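Local atomic coordinates of protein ACDH-11, isoform b (PDB entry 4Y9J), a protein that belongs to the acyl-CoA dehydrogenase family of flavoproteins and holds flavin-adenine dinucleotide in an assembly of four protein chains. Residues M190-G195 and C203-V208; G219-S224 and A232-R237; R273-L278 and L283-L288. All coordinates share one frame; numbering follows the deposited sequence.

Interaction 1 of 3, residues M190-G195 and C203-V208; sequences MTEKKG and CDTYAV. With FAD (flavin-adenine dinucleotide), chain E.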
# COMPACT_ATOMS: atom_id res chain seq x y z
N MET B 190 30.01 1.46 -8.29
CA MET B 190 30.80 2.57 -8.75
C MET B 190 30.27 3.95 -8.42
O MET B 190 31.04 4.87 -7.97
CB MET B 190 30.98 2.49 -10.27
CG MET B 190 31.97 1.43 -10.65
SD MET B 190 32.14 1.14 -12.44
CE MET B 190 32.76 2.74 -13.01
N THR B 191 28.98 4.11 -8.66
CA THR B 191 28.31 5.38 -8.63
C THR B 191 28.19 5.92 -7.23
O THR B 191 27.76 5.20 -6.31
CB THR B 191 26.98 5.34 -9.32
OG1 THR B 191 27.14 4.93 -10.67
CG2 THR B 191 26.29 6.71 -9.24
N GLU B 192 28.59 7.18 -7.06
CA GLU B 192 28.46 7.84 -5.77
C GLU B 192 27.69 9.17 -5.93
O GLU B 192 27.45 9.59 -7.05
CB GLU B 192 29.81 8.01 -5.12
CG GLU B 192 30.55 6.66 -4.92
CD GLU B 192 31.63 6.66 -3.89
OE1 GLU B 192 31.82 7.68 -3.15
OE2 GLU B 192 32.38 5.63 -3.83
N LYS B 193 27.42 9.88 -4.84
CA LYS B 193 26.58 11.06 -4.96
C LYS B 193 27.23 12.16 -5.87
O LYS B 193 26.55 12.84 -6.64
CB LYS B 193 26.22 11.64 -3.60
CG LYS B 193 25.27 10.75 -2.79
CD LYS B 193 24.99 11.32 -1.40
CE LYS B 193 26.10 10.98 -0.44
NZ LYS B 193 25.96 11.61 0.85
N LYS B 194 28.51 12.31 -5.70
CA LYS B 194 29.28 13.33 -6.46
C LYS B 194 29.48 12.99 -7.92
O LYS B 194 29.79 13.86 -8.73
CB LYS B 194 30.56 13.61 -5.81
CG LYS B 194 30.44 14.69 -4.77
CD LYS B 194 31.81 15.29 -4.39
CE LYS B 194 32.38 15.95 -5.62
NZ LYS B 194 33.71 16.60 -5.36
N GLY B 195 29.42 11.73 -8.26
CA GLY B 195 29.48 11.41 -9.69
C GLY B 195 29.31 9.94 -10.00
O GLY B 195 29.73 9.07 -9.20
N CYS B 203 34.17 9.61 -6.78
CA CYS B 203 34.32 8.57 -5.78
C CYS B 203 34.97 9.12 -4.52
O CYS B 203 36.10 9.60 -4.57
CB CYS B 203 35.12 7.39 -6.33
SG CYS B 203 35.38 6.05 -5.10
N ASP B 204 34.28 8.97 -3.39
CA ASP B 204 34.79 9.35 -2.07
C ASP B 204 34.64 8.15 -1.08
O ASP B 204 34.25 8.35 0.11
CB ASP B 204 33.96 10.53 -1.55
CG ASP B 204 34.69 11.35 -0.54
OD1 ASP B 204 35.89 11.71 -0.79
OD2 ASP B 204 34.11 11.68 0.49
N THR B 205 35.00 6.94 -1.56
CA THR B 205 35.16 5.78 -0.68
C THR B 205 36.61 5.50 -0.43
O THR B 205 37.41 5.59 -1.38
CB THR B 205 34.45 4.59 -1.30
OG1 THR B 205 33.07 4.93 -1.40
CG2 THR B 205 34.61 3.34 -0.48
N TYR B 206 36.95 5.19 0.84
CA TYR B 206 38.31 5.06 1.31
C TYR B 206 38.51 3.65 1.84
O TYR B 206 37.55 3.03 2.36
CB TYR B 206 38.64 6.12 2.39
CG TYR B 206 38.55 7.48 1.78
CD1 TYR B 206 37.33 8.11 1.66
CD2 TYR B 206 39.67 8.08 1.22
CE1 TYR B 206 37.21 9.33 1.02
CE2 TYR B 206 39.58 9.28 0.57
CZ TYR B 206 38.34 9.91 0.46
OH TYR B 206 38.22 11.13 -0.14
N ALA B 207 39.71 3.15 1.65
CA ALA B 207 40.08 1.78 2.02
C ALA B 207 41.24 1.83 2.98
O ALA B 207 42.31 2.36 2.65
CB ALA B 207 40.48 0.99 0.79
N VAL B 208 41.03 1.26 4.17
CA VAL B 208 42.05 1.29 5.18
C VAL B 208 42.63 -0.09 5.34
O VAL B 208 41.93 -1.02 5.63
CB VAL B 208 41.49 1.76 6.52
CG1 VAL B 208 42.55 1.63 7.60
CG2 VAL B 208 41.05 3.22 6.41
PA FAD E . 25.62 12.51 -14.22
O1A FAD E . 27.00 12.18 -14.78
O2A FAD E . 25.54 13.46 -13.01
O5B FAD E . 24.74 13.29 -15.33
C5B FAD E . 24.53 12.67 -16.59
C4B FAD E . 24.40 13.77 -17.61
O4B FAD E . 25.65 14.49 -17.55
C3B FAD E . 24.17 13.28 -19.01
O3B FAD E . 23.62 14.34 -19.88
C2B FAD E . 25.62 13.14 -19.44
O2B FAD E . 25.74 13.11 -20.88
C1B FAD E . 26.24 14.41 -18.83
N9A FAD E . 27.71 14.34 -18.78
C8A FAD E . 28.47 13.65 -17.87
N7A FAD E . 29.79 13.77 -18.19
C5A FAD E . 29.89 14.58 -19.29
C6A FAD E . 30.97 15.10 -20.12
N6A FAD E . 32.27 14.81 -19.81
N1A FAD E . 30.62 15.88 -21.18
C2A FAD E . 29.35 16.14 -21.48
N3A FAD E . 28.31 15.71 -20.77
C4A FAD E . 28.52 14.94 -19.68
N1 FAD E . 25.67 2.51 -10.69
C2 FAD E . 26.42 1.56 -10.05
O2 FAD E . 27.65 1.80 -9.92
N3 FAD E . 25.98 0.41 -9.67
C4 FAD E . 24.73 0.01 -9.77
O4 FAD E . 24.37 -1.08 -9.37
C4X FAD E . 23.82 0.99 -10.44
N5 FAD E . 22.44 0.68 -10.46
C5X FAD E . 21.68 1.70 -11.10
C6 FAD E . 20.29 1.40 -11.20
C7 FAD E . 19.44 2.35 -11.85
C7M FAD E . 18.01 1.96 -11.97
C8 FAD E . 20.02 3.61 -12.30
C8M FAD E . 19.11 4.65 -12.97
C9 FAD E . 21.37 3.91 -12.20
C9A FAD E . 22.24 2.97 -11.56
N10 FAD E . 23.56 3.27 -11.42
C10 FAD E . 24.37 2.28 -10.81
C1' FAD E . 24.10 4.54 -11.77
C2' FAD E . 24.40 4.87 -13.24
O2' FAD E . 25.58 4.25 -13.71
C3' FAD E . 24.52 6.38 -13.37
O3' FAD E . 23.23 6.87 -13.09
C4' FAD E . 25.01 6.78 -14.75
O4' FAD E . 26.32 6.28 -15.01
C5' FAD E . 24.95 8.31 -14.93
O5' FAD E . 25.80 8.96 -13.90
P FAD E . 25.05 10.04 -12.88
O1P FAD E . 23.81 9.41 -12.39
O2P FAD E . 26.11 10.54 -11.92
O3P FAD E . 24.68 11.25 -13.91
O HOH W 1 31.42 8.00 -0.50
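Carboxylate oxygen OE2 of E192 is gripped from two quarters: the hydroxyl OG1 of T205 donates to it over 2.6 Å, and K221, from the neighbouring strand, adds a salt bridge. This lies in the beta-rich middle domain of the acyl-CoA dehydrogenase fold, where the loop after strand 186-189 faces the chain entering strand 206-209. E192 begins a type I turn closing at G195, and from there its side chain reaches across the contact. CG lies anti to the carbonyl carbon (chi1 -58°) and the chain runs extended beyond it, meeting the T205 side chain at about a right angle. The second oxygen, E192 OE1, takes the backbone N-H of D204 at 2.8 Å in a nearly straight bond. Both donors approach from above the carboxylate plane, the amide 50° out of it. A water also donates to E192 OE1 at 2.7 Å and, more weakly, to D204 O. Glutamate suits this place because two acceptor oxygens at the end of a long arm can serve a hydroxyl, an amide and a lysine together; those partners would be expected to favour its charged form. D204 turns its own carboxylate toward a third subunit, where OD2 pairs with R5 and Y9 of that chain. On the flavin side, the amides of M190 and T191 converge on FAD O2, each N 2.9 Å from it. Threonine adds a short hydroxyl beside the isoalloxazine, and T191 OG1 donates to FAD N1 at 2.8 Å.

Interaction 2 of 3, residues G219-S224 and A232-R237; sequences GYKWFS and ALTLAR. With FAD (flavin-adenine dinucleotide), chain E.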
# COMPACT_ATOMS: atom_id res chain seq x y z
N GLY B 219 32.59 4.44 2.93
CA GLY B 219 32.03 5.24 1.82
C GLY B 219 30.56 5.12 1.70
O GLY B 219 29.90 4.36 2.50
N TYR B 220 30.00 5.81 0.69
CA TYR B 220 28.59 5.79 0.45
C TYR B 220 28.33 5.42 -1.01
O TYR B 220 28.78 6.17 -1.90
CB TYR B 220 27.97 7.14 0.77
CG TYR B 220 26.45 7.11 0.89
CD1 TYR B 220 25.59 7.06 -0.21
CD2 TYR B 220 25.88 7.21 2.13
CE1 TYR B 220 24.21 7.07 -0.04
CE2 TYR B 220 24.51 7.15 2.30
CZ TYR B 220 23.68 7.12 1.24
OH TYR B 220 22.32 7.05 1.50
N LYS B 221 27.70 4.28 -1.29
CA LYS B 221 27.43 3.87 -2.66
C LYS B 221 26.00 4.30 -2.98
O LYS B 221 25.03 3.90 -2.35
CB LYS B 221 27.64 2.38 -2.80
CG LYS B 221 29.07 1.99 -2.51
CD LYS B 221 30.07 2.65 -3.49
CE LYS B 221 31.50 2.36 -3.12
NZ LYS B 221 32.41 2.78 -4.22
N TRP B 222 25.87 5.15 -3.98
CA TRP B 222 24.62 5.88 -4.24
C TRP B 222 23.62 5.10 -5.03
O TRP B 222 22.43 5.38 -4.88
CB TRP B 222 24.98 7.21 -4.93
CG TRP B 222 23.92 8.15 -5.32
CD1 TRP B 222 23.86 8.80 -6.54
CD2 TRP B 222 22.91 8.74 -4.50
NE1 TRP B 222 22.79 9.67 -6.57
CE2 TRP B 222 22.21 9.68 -5.32
CE3 TRP B 222 22.54 8.62 -3.15
CZ2 TRP B 222 21.14 10.42 -4.83
CZ3 TRP B 222 21.46 9.35 -2.67
CH2 TRP B 222 20.76 10.23 -3.52
N PHE B 223 24.07 4.21 -5.92
CA PHE B 223 23.22 3.26 -6.62
C PHE B 223 23.92 1.92 -6.54
O PHE B 223 25.02 1.79 -7.11
CB PHE B 223 23.01 3.52 -8.13
CG PHE B 223 22.07 4.68 -8.45
CD1 PHE B 223 22.44 6.00 -8.21
CD2 PHE B 223 20.77 4.44 -8.89
CE1 PHE B 223 21.53 7.06 -8.49
CE2 PHE B 223 19.88 5.49 -9.15
CZ PHE B 223 20.27 6.78 -8.93
N SER B 224 23.26 0.94 -5.90
CA SER B 224 23.81 -0.45 -5.84
C SER B 224 22.70 -1.42 -6.16
O SER B 224 21.88 -1.75 -5.29
CB SER B 224 24.33 -0.71 -4.42
OG SER B 224 25.41 0.09 -4.15
N ALA B 232 30.50 -8.34 -4.82
CA ALA B 232 30.50 -7.12 -5.58
C ALA B 232 31.92 -6.66 -5.84
O ALA B 232 32.80 -6.88 -5.05
CB ALA B 232 29.72 -6.04 -4.86
N LEU B 233 32.07 -6.01 -6.97
CA LEU B 233 33.28 -5.28 -7.30
C LEU B 233 33.02 -3.83 -7.02
O LEU B 233 31.95 -3.32 -7.39
CB LEU B 233 33.61 -5.51 -8.75
CG LEU B 233 34.08 -6.97 -9.08
CD1 LEU B 233 34.35 -7.15 -10.56
CD2 LEU B 233 35.40 -7.17 -8.43
N THR B 234 34.01 -3.15 -6.44
CA THR B 234 33.88 -1.72 -6.21
C THR B 234 35.22 -1.02 -6.24
O THR B 234 36.25 -1.67 -6.29
CB THR B 234 33.16 -1.48 -4.83
OG1 THR B 234 32.77 -0.10 -4.68
CG2 THR B 234 33.99 -1.93 -3.71
N LEU B 235 35.18 0.32 -6.30
CA LEU B 235 36.39 1.16 -6.35
C LEU B 235 36.45 1.90 -5.06
O LEU B 235 35.39 2.26 -4.56
CB LEU B 235 36.23 2.19 -7.44
CG LEU B 235 36.13 1.57 -8.83
CD1 LEU B 235 35.87 2.70 -9.83
CD2 LEU B 235 37.39 0.79 -9.24
N ALA B 236 37.66 2.14 -4.57
CA ALA B 236 37.93 2.95 -3.40
C ALA B 236 39.32 3.53 -3.44
O ALA B 236 40.16 3.06 -4.21
CB ALA B 236 37.78 2.09 -2.14
N ARG B 237 39.57 4.53 -2.60
CA ARG B 237 40.86 5.17 -2.46
C ARG B 237 41.61 4.67 -1.27
O ARG B 237 41.15 4.79 -0.13
CB ARG B 237 40.67 6.66 -2.28
CG ARG B 237 39.94 7.31 -3.43
CD ARG B 237 39.91 8.84 -3.32
NE ARG B 237 38.98 9.31 -4.33
CZ ARG B 237 39.27 9.50 -5.61
NH1 ARG B 237 40.54 9.37 -6.07
NH2 ARG B 237 38.27 9.84 -6.43
PA FAD E . 25.62 12.51 -14.22
O1A FAD E . 27.00 12.18 -14.78
O2A FAD E . 25.54 13.46 -13.01
O5B FAD E . 24.74 13.29 -15.33
C5B FAD E . 24.53 12.67 -16.59
C4B FAD E . 24.40 13.77 -17.61
O4B FAD E . 25.65 14.49 -17.55
C3B FAD E . 24.17 13.28 -19.01
O3B FAD E . 23.62 14.34 -19.88
C2B FAD E . 25.62 13.14 -19.44
O2B FAD E . 25.74 13.11 -20.88
C1B FAD E . 26.24 14.41 -18.83
N9A FAD E . 27.71 14.34 -18.78
C8A FAD E . 28.47 13.65 -17.87
N7A FAD E . 29.79 13.77 -18.19
C5A FAD E . 29.89 14.58 -19.29
C6A FAD E . 30.97 15.10 -20.12
N6A FAD E . 32.27 14.81 -19.81
N1A FAD E . 30.62 15.88 -21.18
C2A FAD E . 29.35 16.14 -21.48
N3A FAD E . 28.31 15.71 -20.77
C4A FAD E . 28.52 14.94 -19.68
N1 FAD E . 25.67 2.51 -10.69
C2 FAD E . 26.42 1.56 -10.05
O2 FAD E . 27.65 1.80 -9.92
N3 FAD E . 25.98 0.41 -9.67
C4 FAD E . 24.73 0.01 -9.77
O4 FAD E . 24.37 -1.08 -9.37
C4X FAD E . 23.82 0.99 -10.44
N5 FAD E . 22.44 0.68 -10.46
C5X FAD E . 21.68 1.70 -11.10
C6 FAD E . 20.29 1.40 -11.20
C7 FAD E . 19.44 2.35 -11.85
C7M FAD E . 18.01 1.96 -11.97
C8 FAD E . 20.02 3.61 -12.30
C8M FAD E . 19.11 4.65 -12.97
C9 FAD E . 21.37 3.91 -12.20
C9A FAD E . 22.24 2.97 -11.56
N10 FAD E . 23.56 3.27 -11.42
C10 FAD E . 24.37 2.28 -10.81
C1' FAD E . 24.10 4.54 -11.77
C2' FAD E . 24.40 4.87 -13.24
O2' FAD E . 25.58 4.25 -13.71
C3' FAD E . 24.52 6.38 -13.37
O3' FAD E . 23.23 6.87 -13.09
C4' FAD E . 25.01 6.78 -14.75
O4' FAD E . 26.32 6.28 -15.01
C5' FAD E . 24.95 8.31 -14.93
O5' FAD E . 25.80 8.96 -13.90
P FAD E . 25.05 10.04 -12.88
O1P FAD E . 23.81 9.41 -12.39
O2P FAD E . 26.11 10.54 -11.92
O3P FAD E . 24.68 11.25 -13.91
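The ammonium of K221 spans the gap between two strands of one sheet that are not bonded to each other here, the nearest CA atoms, those of K221 and T234, being 9.2 Å apart. K221 NZ gives one hydrogen bond to T234 OG1 at 2.9 Å and another to L235 O at 3.0 Å. The second runs almost straight onto the carbonyl, the C=O...N angle being 160°. The lysine reaches this far by bending once, at chi2 (-62°), and then staying extended to the nitrogen; CE passes close to the threonine hydroxyl on the way. Threonine fits opposite it because a hydroxyl can accept from the lysine while giving its own proton onward, which T234 does to W189 O. W189 O and the E192 carboxylate also lie around K221 NZ, four acceptors for three N-H, so the protons must be shared; these oxygens probably stabilise the buried amine as a cation.

Beyond K221 the chain turns a corner at W222 and runs on beside the flavin. CB and one side of the F223 ring meet the isoalloxazine obliquely: F223 CB comes 3.3 Å from FAD C10, while F223 CD2 lies 3.4 Å from FAD C9A. Phenylalanine suits the place as an apolar group. Its backbone oxygen, F223 O, stands 3.1 Å from FAD N3, and S224 CA comes within 3.6 Å of FAD O4. M427 of the second subunit packs against F223. Further out, backbone bonds to strand 285-298 hold K221 and S224 in place. Together these features belong to the beta-sheet middle domain of acyl-CoA dehydrogenases, whose strands carry the wall of the flavin pocket.

Interaction 3 of 3, residues R273-L278 and L283-L288; sequences RLKNKL and LPTAEL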
# COMPACT_ATOMS: atom_id res chain seq x y z
N ARG B 273 18.31 2.97 2.00
CA ARG B 273 17.00 2.87 1.42
C ARG B 273 17.03 2.14 0.11
O ARG B 273 18.10 1.97 -0.46
CB ARG B 273 16.38 4.29 1.20
CG ARG B 273 17.19 5.04 0.18
CD ARG B 273 16.95 6.53 0.18
NE ARG B 273 15.73 6.79 -0.41
CZ ARG B 273 15.56 7.29 -1.63
NH1 ARG B 273 16.55 7.62 -2.38
NH2 ARG B 273 14.33 7.52 -2.06
N LEU B 274 15.88 1.67 -0.37
CA LEU B 274 15.74 1.25 -1.72
C LEU B 274 15.33 2.46 -2.58
O LEU B 274 14.54 3.31 -2.09
CB LEU B 274 14.75 0.13 -1.93
CG LEU B 274 15.11 -1.15 -1.17
CD1 LEU B 274 14.01 -2.20 -1.44
CD2 LEU B 274 16.50 -1.62 -1.48
N LYS B 275 15.87 2.53 -3.79
CA LYS B 275 15.41 3.55 -4.74
C LYS B 275 13.95 3.32 -5.14
O LYS B 275 13.43 2.19 -5.23
CB LYS B 275 16.27 3.57 -6.00
CG LYS B 275 17.75 3.82 -5.82
CD LYS B 275 18.01 5.23 -5.24
CE LYS B 275 19.49 5.44 -5.31
NZ LYS B 275 19.89 6.76 -4.82
N ASN B 276 13.26 4.43 -5.40
CA ASN B 276 11.92 4.43 -5.99
C ASN B 276 12.00 4.83 -7.46
O ASN B 276 12.22 6.00 -7.77
CB ASN B 276 11.07 5.41 -5.17
CG ASN B 276 9.65 5.56 -5.70
OD1 ASN B 276 9.20 4.90 -6.64
ND2 ASN B 276 8.96 6.53 -5.12
N LYS B 277 11.92 3.84 -8.36
CA LYS B 277 12.45 3.98 -9.72
C LYS B 277 11.34 4.01 -10.73
O LYS B 277 10.27 3.35 -10.54
CB LYS B 277 13.38 2.83 -10.05
CG LYS B 277 14.55 2.72 -9.08
CD LYS B 277 15.55 1.63 -9.43
CE LYS B 277 15.03 0.30 -8.88
NZ LYS B 277 15.84 -0.85 -9.37
N LEU B 278 11.55 4.75 -11.81
CA LEU B 278 10.60 4.72 -12.94
C LEU B 278 10.27 3.33 -13.44
O LEU B 278 9.07 2.95 -13.66
CB LEU B 278 11.13 5.58 -14.13
CG LEU B 278 10.39 5.49 -15.46
CD1 LEU B 278 8.90 5.84 -15.32
CD2 LEU B 278 11.10 6.39 -16.50
N LEU B 283 13.88 -4.99 -9.59
CA LEU B 283 15.27 -5.08 -9.15
C LEU B 283 15.51 -4.33 -7.83
O LEU B 283 15.18 -3.15 -7.74
CB LEU B 283 16.12 -4.48 -10.29
CG LEU B 283 17.57 -4.22 -10.00
CD1 LEU B 283 18.32 -5.53 -10.00
CD2 LEU B 283 18.13 -3.38 -11.14
N PRO B 284 16.15 -4.96 -6.83
CA PRO B 284 16.37 -4.13 -5.65
C PRO B 284 17.60 -3.25 -5.83
O PRO B 284 18.69 -3.79 -6.06
CB PRO B 284 16.63 -5.13 -4.56
CG PRO B 284 16.91 -6.40 -5.27
CD PRO B 284 16.32 -6.38 -6.58
N THR B 285 17.43 -1.97 -5.85
CA THR B 285 18.57 -1.05 -5.98
C THR B 285 18.59 -0.23 -4.72
O THR B 285 17.62 0.46 -4.37
CB THR B 285 18.45 -0.16 -7.25
OG1 THR B 285 18.38 -0.96 -8.44
CG2 THR B 285 19.56 0.87 -7.32
N ALA B 286 19.71 -0.26 -4.00
CA ALA B 286 19.85 0.42 -2.72
C ALA B 286 20.88 1.49 -2.72
O ALA B 286 21.78 1.56 -3.59
CB ALA B 286 20.23 -0.64 -1.65
N GLU B 287 20.83 2.32 -1.70
CA GLU B 287 21.97 3.11 -1.29
C GLU B 287 22.64 2.39 -0.13
O GLU B 287 21.96 1.97 0.83
CB GLU B 287 21.55 4.50 -0.82
CG GLU B 287 20.77 5.27 -1.88
CD GLU B 287 20.13 6.56 -1.42
OE1 GLU B 287 20.52 7.10 -0.33
OE2 GLU B 287 19.24 7.01 -2.20
N LEU B 288 23.94 2.30 -0.18
CA LEU B 288 24.76 1.57 0.81
C LEU B 288 25.68 2.47 1.55
O LEU B 288 26.50 3.19 0.95
CB LEU B 288 25.56 0.41 0.17
CG LEU B 288 24.75 -0.60 -0.64
CD1 LEU B 288 25.76 -1.59 -1.21
CD2 LEU B 288 23.66 -1.25 0.12
O HOH W 2 14.88 -0.62 -5.50
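A bend at chi2 of K275 (-64°) and another at chi3 of R273 (-75°) carry both cationic ends to one oxygen, OE2 of E287, whose own side chain extends straight to meet them. They span a beta hairpin of the acyl-CoA dehydrogenase middle domain, in which strand 269-274 turns back antiparallel along strand 285-298. R273 NH1 donates to E287 OE2 at 2.8 Å, the oxygen lying near the guanidinium plane and being met on its syn side, but tilted out of the carboxylate plane. The guanidinium and carboxylate planes are turned 73° apart. K275 NZ reaches the same E287 OE2 at 2.7 Å from the opposite face of the carboxylate, completing a salt-bridge network. Two cations so close should favour an ionised glutamate, while its OE1 is taken by the hydroxyl of Y220. The arginine also serves a subunit interface, since its NH2 pairs with D429 of a second subunit, and K275 lies in cation-pi contact with W222 and F223.

Backbone bonding sets this framework: K275 N donates to T285 O at 2.8 Å. L274 and A286 form a non-hydrogen-bonded pair, and on their face of the sheet L274 CD2 touches A286 CB at 3.9 Å; a small alanine suits so close a pairing. At the start of strand 285-298 a water accepts from T285 N at 2.9 Å. Beyond strand 269-274, K277 reaches back toward the other arm, crossing T285 at about a right angle. A long, flexible lysine is apt for gathering oxygens across the end of the hairpin, and T280 O supplies one more. From above the carbonyl plane K277 NZ donates to L283 O at 2.9 Å, and T285 OG1 accepts from the same NZ at 2.7 Å.

How the interactions relate
All three contacts belong to one sheet. Interactions 1 and 2 have centres about 6 Å apart and are joined through main-chain pairing, with T205 O 2.7 Å from R237 N and A207 N 2.8 Å from R237 O, and through packing of T205 OG1 on K221 CE at 3.5 Å. Interactions 2 and 3, centres about 14 Å apart, meet where strands 214-225 and 285-298 run side by side: K221 N lies 2.8 Å from L288 O. Interactions 1 and 3, about 17 Å apart between centres, do not touch, so interaction 2 bridges them. Each contributes to the FAD pocket: M190, T191 and G195, then F223 and S224, then K277 and T285.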